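Local coordinates for protein beta-galactoside alpha-2,6-sialyltransferase (Photobacterium sp., PDB 2Z4T) that probably transfers sialic acid from a CMP-activated donor to the galactose of acceptors such as lactose, forming an alpha-2,6 linkage, at residues A[81-86]-A[190-195]; A[116-121]-A[145-150]; A[179-184]-A[210-215]; A[194-199]-A[220-225]; A[224-229]-A[287-292]. All coordinates share one frame; numbering follows the deposited sequence.

Contact 1: A[81-86]-A[190-195]; sequences APRLDD and TKHRLN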
# COMPACT_ATOMS: atom_id res chain seq x y z
N ALA A 81 -15.02 6.41 28.69
CA ALA A 81 -13.66 6.93 28.75
C ALA A 81 -13.74 8.45 28.75
O ALA A 81 -14.62 9.00 28.10
CB ALA A 81 -12.88 6.45 27.55
N PRO A 82 -12.83 9.13 29.47
CA PRO A 82 -12.91 10.59 29.57
C PRO A 82 -12.37 11.26 28.32
O PRO A 82 -11.82 10.58 27.44
CB PRO A 82 -12.00 10.90 30.76
CG PRO A 82 -10.99 9.84 30.75
CD PRO A 82 -11.66 8.60 30.19
N ARG A 83 -12.55 12.58 28.23
CA ARG A 83 -11.90 13.40 27.22
C ARG A 83 -10.55 13.79 27.79
O ARG A 83 -10.47 14.30 28.90
CB ARG A 83 -12.71 14.65 26.94
CG ARG A 83 -14.03 14.36 26.32
CD ARG A 83 -14.71 15.62 25.86
NE ARG A 83 -15.44 16.29 26.93
CZ ARG A 83 -16.03 17.47 26.78
NH1 ARG A 83 -15.98 18.12 25.62
NH2 ARG A 83 -16.68 18.02 27.81
N LEU A 84 -9.48 13.55 27.03
CA LEU A 84 -8.13 13.76 27.56
C LEU A 84 -7.27 14.60 26.64
O LEU A 84 -7.61 14.78 25.47
CB LEU A 84 -7.43 12.42 27.81
CG LEU A 84 -8.08 11.43 28.76
CD1 LEU A 84 -7.37 10.08 28.64
CD2 LEU A 84 -8.07 11.99 30.20
N ASP A 85 -6.17 15.10 27.19
CA ASP A 85 -5.14 15.77 26.42
C ASP A 85 -3.98 14.82 26.11
O ASP A 85 -3.29 15.01 25.12
CB ASP A 85 -4.62 16.96 27.21
CG ASP A 85 -5.69 18.01 27.45
OD1 ASP A 85 -6.45 18.32 26.51
OD2 ASP A 85 -5.78 18.52 28.59
N ASP A 86 -3.80 13.82 26.98
CA ASP A 86 -2.70 12.86 26.90
C ASP A 86 -3.20 11.51 27.33
O ASP A 86 -3.93 11.40 28.33
CB ASP A 86 -1.56 13.27 27.83
CG ASP A 86 -1.01 14.63 27.53
OD1 ASP A 86 -0.62 14.88 26.37
OD2 ASP A 86 -0.97 15.47 28.44
N THR A 190 -16.18 15.56 15.55
CA THR A 190 -16.85 14.66 16.47
C THR A 190 -15.91 14.11 17.55
O THR A 190 -16.34 13.81 18.65
CB THR A 190 -17.53 13.54 15.62
OG1 THR A 190 -18.84 13.99 15.25
CG2 THR A 190 -17.62 12.19 16.33
N LYS A 191 -14.63 14.00 17.23
CA LYS A 191 -13.66 13.48 18.18
C LYS A 191 -12.98 14.61 18.94
O LYS A 191 -12.63 15.65 18.36
CB LYS A 191 -12.64 12.61 17.45
CG LYS A 191 -13.26 11.36 16.82
CD LYS A 191 -13.97 10.55 17.88
CE LYS A 191 -14.10 9.10 17.50
NZ LYS A 191 -15.16 8.94 16.48
N HIS A 192 -12.78 14.44 20.24
CA HIS A 192 -12.25 15.61 20.92
C HIS A 192 -10.78 15.91 20.68
O HIS A 192 -10.45 17.10 20.62
CB HIS A 192 -12.82 15.85 22.32
CG HIS A 192 -14.17 16.50 22.26
ND1 HIS A 192 -14.37 17.83 22.52
CD2 HIS A 192 -15.36 16.01 21.86
CE1 HIS A 192 -15.64 18.13 22.33
NE2 HIS A 192 -16.27 17.04 21.93
N ARG A 193 -9.95 14.90 20.47
CA ARG A 193 -8.61 15.06 19.91
C ARG A 193 -8.52 13.93 18.88
O ARG A 193 -9.16 12.90 19.05
CB ARG A 193 -7.52 14.94 20.99
CG ARG A 193 -7.54 13.60 21.73
CD ARG A 193 -6.44 13.45 22.77
NE ARG A 193 -6.68 12.26 23.59
CZ ARG A 193 -5.72 11.51 24.13
NH1 ARG A 193 -4.43 11.80 23.93
NH2 ARG A 193 -6.05 10.44 24.86
N LEU A 194 -7.77 14.14 17.79
CA LEU A 194 -7.68 13.17 16.70
C LEU A 194 -6.28 13.13 16.10
O LEU A 194 -5.77 14.16 15.65
CB LEU A 194 -8.73 13.47 15.61
CG LEU A 194 -8.89 12.40 14.51
CD1 LEU A 194 -9.47 11.07 15.06
CD2 LEU A 194 -9.72 12.92 13.32
N ASN A 195 -5.66 11.95 16.15
CA ASN A 195 -4.45 11.69 15.39
C ASN A 195 -4.81 11.17 14.00
O ASN A 195 -5.59 10.23 13.87
CB ASN A 195 -3.53 10.71 16.12
CG ASN A 195 -2.86 11.33 17.35
OD1 ASN A 195 -2.68 12.55 17.44
ND2 ASN A 195 -2.50 10.48 18.29
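R193 reaches over to L84 and the backbone of D85 and D86 in a surface contact between domains: a loop of the N-terminal beta-sandwich meets the turn that leads into strand 194-201 of the sialyltransferase domain. No hydrogen bond joins the two segments directly. R193 sets off with CG between its backbone N and carbonyl carbon (chi1 58°), and the chain then runs extended to NE, alongside L84 and pointing the same way. On this path R193 CD passes 3.2 Å from L84 O. Further out, L84 CB lies over one face of the guanidinium, 3.8 Å from R193 NH2, while R193 NH1 comes within 3.6 Å of D86 CA. NH1 forms a salt bridge with D87, directly after the loop segment, and NH2 another with D36, just beyond strand 26-35, so the apolar and backbone contacts accompany a two-pronged ionic grip. At the outer edge, R83 CD sits over a face of the H192 ring, 4.0 Å from its centroid; H192 has two conformers, so this CH-pi contact is less certain. The contact belongs to the junction of an immunoglobulin-like beta-sandwich with a GT-B glycosyltransferase domain.

Contact 2: A[116-121]-A[145-150]; sequences SLEVYV and AQRYIA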
# COMPACT_ATOMS: atom_id res chain seq x y z
N SER A 116 -7.88 7.81 16.67
CA SER A 116 -6.95 7.93 15.56
C SER A 116 -7.56 7.47 14.23
O SER A 116 -8.46 6.62 14.16
CB SER A 116 -5.66 7.18 15.85
OG SER A 116 -5.90 5.78 15.80
N LEU A 117 -7.04 8.07 13.17
CA LEU A 117 -7.50 7.79 11.83
C LEU A 117 -6.27 7.55 10.95
O LEU A 117 -5.18 8.17 11.14
CB LEU A 117 -8.33 8.96 11.34
CG LEU A 117 -9.16 8.80 10.06
CD1 LEU A 117 -10.16 7.67 10.21
CD2 LEU A 117 -9.86 10.10 9.71
N GLU A 118 -6.43 6.59 10.04
CA GLU A 118 -5.44 6.29 9.03
C GLU A 118 -6.16 6.29 7.70
O GLU A 118 -7.12 5.54 7.54
CB GLU A 118 -4.83 4.93 9.26
CG GLU A 118 -3.88 4.86 10.43
CD GLU A 118 -3.44 3.43 10.70
OE1 GLU A 118 -2.58 3.24 11.59
OE2 GLU A 118 -3.97 2.51 10.04
N VAL A 119 -5.70 7.14 6.77
CA VAL A 119 -6.30 7.27 5.45
C VAL A 119 -5.30 6.82 4.37
O VAL A 119 -4.13 7.23 4.38
CB VAL A 119 -6.75 8.72 5.21
CG1 VAL A 119 -7.44 8.86 3.86
CG2 VAL A 119 -7.69 9.21 6.33
N TYR A 120 -5.75 5.98 3.44
CA TYR A 120 -4.89 5.43 2.39
C TYR A 120 -5.55 5.56 1.03
O TYR A 120 -6.65 5.04 0.82
CB TYR A 120 -4.63 3.95 2.63
CG TYR A 120 -4.14 3.54 4.01
CD1 TYR A 120 -2.79 3.30 4.24
CD2 TYR A 120 -5.04 3.34 5.07
CE1 TYR A 120 -2.32 2.91 5.49
CE2 TYR A 120 -4.59 2.94 6.33
CZ TYR A 120 -3.22 2.72 6.52
OH TYR A 120 -2.74 2.32 7.74
N VAL A 121 -4.88 6.25 0.10
CA VAL A 121 -5.47 6.53 -1.20
C VAL A 121 -4.51 6.16 -2.33
O VAL A 121 -3.34 6.62 -2.37
CB VAL A 121 -5.89 8.02 -1.34
CG1 VAL A 121 -6.70 8.25 -2.62
CG2 VAL A 121 -6.70 8.49 -0.11
N ALA A 145 -7.24 2.29 15.98
CA ALA A 145 -7.27 3.15 14.79
C ALA A 145 -8.40 2.75 13.85
O ALA A 145 -8.68 1.55 13.69
CB ALA A 145 -5.92 3.10 14.05
N GLN A 146 -9.05 3.76 13.27
CA GLN A 146 -10.03 3.58 12.19
C GLN A 146 -9.29 3.75 10.87
O GLN A 146 -8.37 4.58 10.77
CB GLN A 146 -11.14 4.63 12.26
CG GLN A 146 -12.26 4.37 13.28
CD GLN A 146 -12.99 3.02 13.08
OE1 GLN A 146 -13.38 2.38 14.05
NE2 GLN A 146 -13.17 2.60 11.82
N ARG A 147 -9.72 3.02 9.85
CA ARG A 147 -8.99 3.02 8.59
C ARG A 147 -9.90 3.27 7.40
O ARG A 147 -10.92 2.60 7.22
CB ARG A 147 -8.19 1.74 8.42
CG ARG A 147 -7.24 1.52 9.56
CD ARG A 147 -6.29 0.34 9.33
NE ARG A 147 -5.43 0.25 10.50
CZ ARG A 147 -5.75 -0.39 11.61
NH1 ARG A 147 -6.89 -1.07 11.68
NH2 ARG A 147 -4.92 -0.38 12.65
N TYR A 148 -9.52 4.26 6.60
CA TYR A 148 -10.27 4.65 5.43
C TYR A 148 -9.38 4.41 4.22
O TYR A 148 -8.23 4.88 4.18
CB TYR A 148 -10.62 6.13 5.48
CG TYR A 148 -11.57 6.57 6.57
CD1 TYR A 148 -12.27 5.65 7.33
CD2 TYR A 148 -11.81 7.93 6.79
CE1 TYR A 148 -13.15 6.07 8.33
CE2 TYR A 148 -12.68 8.36 7.76
CZ TYR A 148 -13.36 7.42 8.53
OH TYR A 148 -14.22 7.84 9.50
N ILE A 149 -9.92 3.70 3.23
CA ILE A 149 -9.23 3.46 1.99
C ILE A 149 -10.02 4.01 0.81
O ILE A 149 -11.26 4.08 0.85
CB ILE A 149 -8.97 1.95 1.76
CG1 ILE A 149 -10.27 1.17 1.57
CG2 ILE A 149 -8.10 1.39 2.89
CD1 ILE A 149 -10.09 -0.34 1.28
N ALA A 150 -9.30 4.42 -0.22
CA ALA A 150 -9.92 4.66 -1.51
C ALA A 150 -8.96 4.04 -2.49
O ALA A 150 -7.94 4.65 -2.85
CB ALA A 150 -10.11 6.14 -1.77
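A145 opens the second segment with its CB 3.2 Å from S116 OG. Q146 then takes up the pairing, its N bonding to S116 O and its O receiving E118 N. At R147 the side chains take over. R147 NE forms a salt bridge to E118 OE2 at 2.7 Å, a bent bond (133° at the hydrogen) made on the syn side of the carboxylate and somewhat out of its plane. The hydroxyl Y120 OH donates to the same oxygen at 2.6 Å from the other face of that plane, so OE2 is gripped by two donors, and S138 bonds both E118 OE1 and R147 NH2. This buried polar cluster faces helix 126-141, the connection of a beta-alpha-beta crossover whose two parallel strands, 103-122 and 146-151, belong to a Rossmann-like half of the GT-B fold. Y148 turns to the other side of the sheet. L117 has CG anti to its backbone N (chi1 -168°), and its CD1 stands over the centre of the Y148 ring, 3.6 Å from the centroid; F169 meets that ring edge-to-face. I149 returns to the helix 126-141 side, its CG2 4.2 Å from Y120 CD2. Finally A150 N bonds to Y120 O at 2.9 Å, and the A150 side chain lies about 9 Å from a bound magnesium ion.

Contact 3: A[179-184]-A[210-215]; sequences DLVQEI and VPILKE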
# COMPACT_ATOMS: atom_id res chain seq x y z
N ASP A 179 -16.79 12.23 -0.69
CA ASP A 179 -17.39 11.55 0.46
C ASP A 179 -16.34 11.05 1.46
O ASP A 179 -16.62 10.94 2.63
CB ASP A 179 -18.45 10.48 0.07
CG ASP A 179 -17.85 9.27 -0.67
OD1 ASP A 179 -16.88 9.41 -1.44
OD2 ASP A 179 -18.38 8.16 -0.48
N LEU A 180 -15.12 10.80 1.00
CA LEU A 180 -14.03 10.45 1.92
C LEU A 180 -13.65 11.68 2.75
O LEU A 180 -13.46 11.58 3.97
CB LEU A 180 -12.80 9.99 1.15
CG LEU A 180 -11.77 9.05 1.76
CD1 LEU A 180 -10.45 9.11 0.98
CD2 LEU A 180 -11.52 9.24 3.23
N VAL A 181 -13.54 12.82 2.07
CA VAL A 181 -13.20 14.09 2.73
C VAL A 181 -14.26 14.40 3.80
O VAL A 181 -13.91 14.63 4.97
CB VAL A 181 -13.03 15.27 1.73
CG1 VAL A 181 -12.90 16.59 2.47
CG2 VAL A 181 -11.82 15.05 0.83
N GLN A 182 -15.54 14.37 3.41
CA GLN A 182 -16.66 14.59 4.34
C GLN A 182 -16.59 13.68 5.56
O GLN A 182 -16.82 14.10 6.70
CB GLN A 182 -17.99 14.39 3.61
CG GLN A 182 -18.32 15.49 2.61
CD GLN A 182 -19.27 15.04 1.51
OE1 GLN A 182 -19.33 15.67 0.45
NE2 GLN A 182 -20.01 13.96 1.74
N GLU A 183 -16.29 12.40 5.32
CA GLU A 183 -16.21 11.47 6.45
C GLU A 183 -15.07 11.84 7.40
O GLU A 183 -15.23 11.77 8.63
CB GLU A 183 -16.11 10.02 5.98
CG GLU A 183 -16.29 9.01 7.11
CD GLU A 183 -17.57 9.26 7.95
OE1 GLU A 183 -18.67 9.40 7.34
OE2 GLU A 183 -17.46 9.32 9.21
N ILE A 184 -13.94 12.27 6.84
CA ILE A 184 -12.83 12.77 7.64
C ILE A 184 -13.23 14.05 8.43
O ILE A 184 -12.88 14.22 9.61
CB ILE A 184 -11.59 13.01 6.74
CG1 ILE A 184 -11.13 11.68 6.14
CG2 ILE A 184 -10.46 13.73 7.50
CD1 ILE A 184 -10.18 11.82 4.98
N VAL A 210 -4.41 17.18 -0.80
CA VAL A 210 -4.81 18.57 -0.67
C VAL A 210 -6.25 18.73 -0.20
O VAL A 210 -6.48 19.46 0.76
CB VAL A 210 -4.51 19.44 -1.92
CG1 VAL A 210 -5.24 20.79 -1.83
CG2 VAL A 210 -3.00 19.64 -2.09
N PRO A 211 -7.23 18.07 -0.85
CA PRO A 211 -8.61 18.34 -0.40
C PRO A 211 -8.83 17.93 1.05
O PRO A 211 -9.67 18.51 1.72
CB PRO A 211 -9.49 17.49 -1.33
CG PRO A 211 -8.63 17.19 -2.49
CD PRO A 211 -7.21 17.10 -1.97
N ILE A 212 -8.07 16.96 1.53
CA ILE A 212 -8.17 16.54 2.92
C ILE A 212 -7.50 17.57 3.83
O ILE A 212 -8.07 18.00 4.83
CB ILE A 212 -7.52 15.18 3.16
CG1 ILE A 212 -8.21 14.09 2.32
CG2 ILE A 212 -7.54 14.84 4.68
CD1 ILE A 212 -7.38 12.80 2.16
N LEU A 213 -6.29 17.98 3.46
CA LEU A 213 -5.51 18.85 4.32
C LEU A 213 -6.10 20.25 4.45
O LEU A 213 -5.94 20.91 5.48
CB LEU A 213 -4.04 18.87 3.90
CG LEU A 213 -3.35 17.55 4.24
CD1 LEU A 213 -2.02 17.48 3.53
CD2 LEU A 213 -3.17 17.36 5.75
N LYS A 214 -6.82 20.70 3.43
CA LYS A 214 -7.38 22.02 3.56
C LYS A 214 -8.64 22.08 4.40
O LYS A 214 -8.99 23.12 4.88
CB LYS A 214 -7.48 22.74 2.22
CG LYS A 214 -8.48 22.28 1.26
CD LYS A 214 -8.32 23.13 -0.03
CE LYS A 214 -9.15 24.42 0.02
NZ LYS A 214 -9.19 25.08 -1.32
N GLU A 215 -9.28 20.93 4.61
CA GLU A 215 -10.37 20.84 5.59
C GLU A 215 -9.80 20.74 6.99
O GLU A 215 -10.13 21.55 7.85
CB GLU A 215 -11.26 19.63 5.32
CG GLU A 215 -12.04 19.70 4.03
CD GLU A 215 -12.86 20.97 3.92
OE1 GLU A 215 -13.61 21.28 4.88
OE2 GLU A 215 -12.74 21.65 2.88
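V181 and I184 pack against P211, I212 and E215 where two helices lie next to each other on one side of the parallel part of the sheet, an arrangement belonging to the alpha/beta layers of a Rossmann-like GT-B domain. The segments 179-184 and 210-215 run in roughly the same direction, crossing at -26° with their axes 9.7 Å apart, and no hydrogen bond passes between them. V181 divides its two methyls. CG1, anti to the backbone N (chi1 171°), touches the aliphatic E215 CG at 3.6 Å, whereas CG2 rests 4.0 Å from P211 CB and equally close to I212 CG1. One turn later, I184 CD1 comes at about a right angle onto I212, 4.0 Å from both I212 CG1 and I212 CG2, so the tip of one isoleucine lies against the branch of the other. P211 also marks a kink: having no N-H, it cannot bond to the preceding turn, and the N of I212 makes no such bond either. Toward the sheet, I184 continues onto L117 and V119 of strand 103-122 and onto Y148 of strand 146-151. Helix 205-216 reaches strands 194-201 and 222-230 through L213, while V210 packs on helix 249-265.

Contact 4: A[194-199]-A[220-225]; sequences LNVKLS and NNVTVT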
# COMPACT_ATOMS: atom_id res chain seq x y z
N LEU A 194 -7.77 14.14 17.79
CA LEU A 194 -7.68 13.17 16.70
C LEU A 194 -6.28 13.13 16.10
O LEU A 194 -5.77 14.16 15.65
CB LEU A 194 -8.73 13.47 15.61
CG LEU A 194 -8.89 12.40 14.51
CD1 LEU A 194 -9.47 11.07 15.06
CD2 LEU A 194 -9.72 12.92 13.32
N ASN A 195 -5.66 11.95 16.15
CA ASN A 195 -4.45 11.69 15.39
C ASN A 195 -4.81 11.17 14.00
O ASN A 195 -5.59 10.23 13.87
CB ASN A 195 -3.53 10.71 16.12
CG ASN A 195 -2.86 11.33 17.35
OD1 ASN A 195 -2.68 12.55 17.44
ND2 ASN A 195 -2.50 10.48 18.29
N VAL A 196 -4.26 11.82 12.97
CA VAL A 196 -4.45 11.38 11.58
C VAL A 196 -3.13 10.99 10.91
O VAL A 196 -2.15 11.74 10.96
CB VAL A 196 -5.16 12.46 10.72
CG1 VAL A 196 -5.29 12.00 9.28
CG2 VAL A 196 -6.53 12.78 11.29
N LYS A 197 -3.10 9.80 10.33
CA LYS A 197 -2.05 9.43 9.37
C LYS A 197 -2.63 9.45 7.95
O LYS A 197 -3.78 9.05 7.73
CB LYS A 197 -1.52 8.06 9.68
CG LYS A 197 -0.52 8.04 10.80
CD LYS A 197 -0.38 6.62 11.30
CE LYS A 197 1.09 6.22 11.56
NZ LYS A 197 1.72 5.54 10.39
N LEU A 198 -1.84 9.92 7.00
CA LEU A 198 -2.27 9.96 5.61
C LEU A 198 -1.26 9.24 4.75
O LEU A 198 -0.04 9.29 5.01
CB LEU A 198 -2.45 11.40 5.11
CG LEU A 198 -3.46 12.32 5.81
CD1 LEU A 198 -3.35 13.72 5.25
CD2 LEU A 198 -4.91 11.81 5.72
N SER A 199 -1.77 8.57 3.72
CA SER A 199 -0.93 7.82 2.82
C SER A 199 -1.42 7.95 1.39
O SER A 199 -2.61 7.78 1.10
CB SER A 199 -0.87 6.34 3.22
OG SER A 199 0.09 5.64 2.43
N ASN A 220 -8.16 22.53 15.11
CA ASN A 220 -7.04 22.56 16.05
C ASN A 220 -6.91 21.32 16.91
O ASN A 220 -5.86 21.08 17.51
CB ASN A 220 -7.10 23.81 16.92
CG ASN A 220 -6.61 25.04 16.18
OD1 ASN A 220 -5.81 24.93 15.24
ND2 ASN A 220 -7.08 26.21 16.59
N ASN A 221 -7.97 20.54 16.96
CA ASN A 221 -7.97 19.30 17.70
C ASN A 221 -7.38 18.13 16.92
O ASN A 221 -7.19 17.05 17.47
CB ASN A 221 -9.38 18.97 18.14
CG ASN A 221 -10.31 18.69 16.96
OD1 ASN A 221 -11.05 17.70 16.97
ND2 ASN A 221 -10.25 19.55 15.93
N VAL A 222 -7.10 18.34 15.63
CA VAL A 222 -6.49 17.25 14.84
C VAL A 222 -4.99 17.40 14.57
O VAL A 222 -4.51 18.46 14.20
CB VAL A 222 -7.36 16.75 13.61
CG1 VAL A 222 -8.68 17.44 13.55
CG2 VAL A 222 -6.63 16.84 12.30
N THR A 223 -4.26 16.33 14.81
CA THR A 223 -2.85 16.33 14.53
C THR A 223 -2.54 15.33 13.42
O THR A 223 -2.82 14.13 13.53
CB THR A 223 -2.04 16.05 15.79
OG1 THR A 223 -2.44 16.98 16.80
CG2 THR A 223 -0.53 16.22 15.53
N VAL A 224 -2.00 15.84 12.32
CA VAL A 224 -1.53 15.01 11.24
C VAL A 224 -0.17 14.50 11.67
O VAL A 224 0.82 15.21 11.57
CB VAL A 224 -1.46 15.80 9.92
CG1 VAL A 224 -1.10 14.88 8.75
CG2 VAL A 224 -2.80 16.51 9.66
N THR A 225 -0.11 13.26 12.15
CA THR A 225 1.13 12.77 12.72
C THR A 225 2.14 12.29 11.68
O THR A 225 3.34 12.29 11.95
CB THR A 225 0.91 11.68 13.79
OG1 THR A 225 0.40 10.48 13.19
CG2 THR A 225 -0.04 12.18 14.88
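L194 and V196 are bound to segment 220-225 by four backbone hydrogen bonds in parallel register. L194 N donates to N221 O at 3.0 Å and L194 O accepts T223 N; T223 O then receives V196 N in a nearly straight bond (2.8 Å, 175°), and V196 O accepts T225 N at 2.8 Å. Beyond this point the pattern slips by one residue, for L198 N bonds to N226 O. T225 and N226 together therefore stand opposite K197 as a beta bulge, and the CA atoms of K197 and T225 are 5.7 Å apart. On one face the packing is apolar: L194 CB meets V222 CB at 4.1 Å, V196 CG2 meets V222 CG2, and L198 CD1 approaches V224 CG1. The other face is polar. N195 lies alongside T223, and T225 crosses N195 at about a right angle; with T225 CG2 anti to its carbonyl carbon (chi1 68° for OG1), that methyl comes 3.7 Å from N195 OD1. K197 CG passes 3.5 Å from T225 OG1. Strand 103-122 pairs with the other edge of strand 194-201, while helix 205-216, the crossover linking these two strands, covers the apolar face through I212, L213 and L216, and helix 178-190 adds Q187 and A188.

Contact 5: A[224-229]-A[287-292]; sequences VTNIDL and PANYHF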
# COMPACT_ATOMS: atom_id res chain seq x y z
N VAL A 224 -2.00 15.84 12.32
CA VAL A 224 -1.53 15.01 11.24
C VAL A 224 -0.17 14.50 11.67
O VAL A 224 0.82 15.21 11.57
CB VAL A 224 -1.46 15.80 9.92
CG1 VAL A 224 -1.10 14.88 8.75
CG2 VAL A 224 -2.80 16.51 9.66
N THR A 225 -0.11 13.26 12.15
CA THR A 225 1.13 12.77 12.72
C THR A 225 2.14 12.29 11.68
O THR A 225 3.34 12.29 11.95
CB THR A 225 0.91 11.68 13.79
OG1 THR A 225 0.40 10.48 13.19
CG2 THR A 225 -0.04 12.18 14.88
N ASN A 226 1.65 11.92 10.49
CA ASN A 226 2.52 11.41 9.41
C ASN A 226 1.82 11.39 8.05
O ASN A 226 0.61 11.10 7.95
CB ASN A 226 3.06 9.99 9.73
CG ASN A 226 4.01 9.46 8.64
OD1 ASN A 226 5.17 9.90 8.55
ND2 ASN A 226 3.52 8.53 7.81
N ILE A 227 2.60 11.68 7.01
CA ILE A 227 2.19 11.44 5.64
C ILE A 227 3.20 10.49 5.00
O ILE A 227 4.40 10.76 4.97
CB ILE A 227 2.07 12.74 4.81
CG1 ILE A 227 1.22 13.78 5.56
CG2 ILE A 227 1.51 12.43 3.43
CD1 ILE A 227 1.03 15.09 4.84
N ASP A 228 2.69 9.36 4.52
CA ASP A 228 3.48 8.38 3.78
C ASP A 228 3.26 8.57 2.29
O ASP A 228 2.12 8.67 1.83
CB ASP A 228 3.06 6.96 4.14
CG ASP A 228 3.70 6.46 5.41
OD1 ASP A 228 4.82 6.93 5.75
OD2 ASP A 228 3.08 5.57 6.07
N LEU A 229 4.35 8.59 1.54
CA LEU A 229 4.28 8.66 0.09
C LEU A 229 4.93 7.43 -0.55
O LEU A 229 6.13 7.16 -0.34
CB LEU A 229 4.88 9.98 -0.40
CG LEU A 229 4.12 11.09 0.35
CD1 LEU A 229 5.02 12.12 1.01
CD2 LEU A 229 2.96 11.70 -0.46
N PRO A 287 5.20 16.04 9.32
CA PRO A 287 6.06 14.86 9.41
C PRO A 287 5.67 13.94 8.28
O PRO A 287 4.47 13.66 8.11
CB PRO A 287 5.68 14.24 10.77
CG PRO A 287 5.03 15.40 11.56
CD PRO A 287 4.30 16.17 10.48
N ALA A 288 6.64 13.50 7.48
CA ALA A 288 6.34 12.78 6.25
C ALA A 288 7.46 11.83 5.91
O ALA A 288 8.60 12.10 6.24
CB ALA A 288 6.11 13.75 5.12
N ASN A 289 7.12 10.73 5.25
CA ASN A 289 8.14 9.80 4.74
C ASN A 289 7.90 9.45 3.28
O ASN A 289 6.79 9.03 2.91
CB ASN A 289 8.21 8.54 5.61
CG ASN A 289 8.75 8.83 7.01
OD1 ASN A 289 7.99 9.05 7.95
ND2 ASN A 289 10.07 8.91 7.14
N TYR A 290 8.93 9.66 2.44
CA TYR A 290 8.88 9.24 1.04
C TYR A 290 9.51 7.86 0.87
O TYR A 290 10.73 7.67 1.06
CB TYR A 290 9.58 10.24 0.11
CG TYR A 290 8.85 11.55 -0.05
CD1 TYR A 290 8.10 11.83 -1.20
CD2 TYR A 290 8.92 12.52 0.93
CE1 TYR A 290 7.44 13.05 -1.35
CE2 TYR A 290 8.28 13.74 0.80
CZ TYR A 290 7.54 14.01 -0.34
OH TYR A 290 6.91 15.22 -0.42
N HIS A 291 8.69 6.89 0.47
CA HIS A 291 9.19 5.54 0.26
C HIS A 291 9.46 5.32 -1.22
O HIS A 291 8.55 5.00 -1.98
CB HIS A 291 8.19 4.53 0.82
CG HIS A 291 7.85 4.77 2.25
ND1 HIS A 291 6.86 5.65 2.65
CD2 HIS A 291 8.40 4.28 3.39
CE1 HIS A 291 6.80 5.66 3.97
NE2 HIS A 291 7.73 4.85 4.44
N PHE A 292 10.70 5.51 -1.63
CA PHE A 292 11.05 5.47 -3.04
C PHE A 292 11.18 4.03 -3.52
O PHE A 292 11.87 3.22 -2.89
CB PHE A 292 12.36 6.22 -3.29
CG PHE A 292 12.20 7.69 -3.65
CD1 PHE A 292 11.41 8.54 -2.89
CD2 PHE A 292 12.88 8.22 -4.75
CE1 PHE A 292 11.28 9.90 -3.21
CE2 PHE A 292 12.74 9.59 -5.10
CZ PHE A 292 11.95 10.43 -4.32
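L229 lies side by side with Y290, its CD1 over the centre of the tyrosine ring in a CH-pi contact, 3.5 Å from the centroid and 14° off the ring normal. Both side chains have CG anti to their carbonyl carbon, which starts them the same way from neighbouring parallel strands. The ring is anchored at its far end, since Y290 OH bonds to V279 O and W282 N. On this face I227 CB also meets A288 CB, at 4.2 Å. The opposite face is polar. N226 has CG anti to its backbone N (chi1 -178°), and its ND2 donates to D228 OD1 at 2.9 Å, from above the carboxylate plane while that oxygen stays in the plane of the amide. H291, modelled in two conformers, turns the edge of its ring to L229 O in the given copy, where ND1 makes a weak bond. Regular backbone bonds underlie all this: I227 N to P287 O, N289 N to I227 O, L229 N to N289 O, and H291 N to L229 O at 2.7 Å. At the start of the pairing, P287 CB rests 3.3 Å from T225 O. The chemistry thus implies a two-sided strand pair, with an aromatic-aliphatic layer on one face and, on the other, a D228 carboxylate whose negative charge the N226 amide probably helps to steady.

Contacts 2, 4 and 5 lie in one sheet, where strands 146-151, 103-122, 194-201, 222-230 and 288-292 follow one another as parallel neighbours. Their centres step across it: 11 Å from contact 2 to contact 4, and 12 Å from contact 4 to contact 5. Contacts 4 and 5 share V224 and T225, on strand 222-230. Contact 3 lies beside the sheet, 12 Å from both contact 2 and contact 4, its helices covering strands those contacts join. Contact 1 shares L194 and N195 with contact 4 but reaches back to the N-terminal beta-sandwich, setting a loop of it against the sheet whose strands approach the substrate cleft. Along the chain its two segments enclose contact 2.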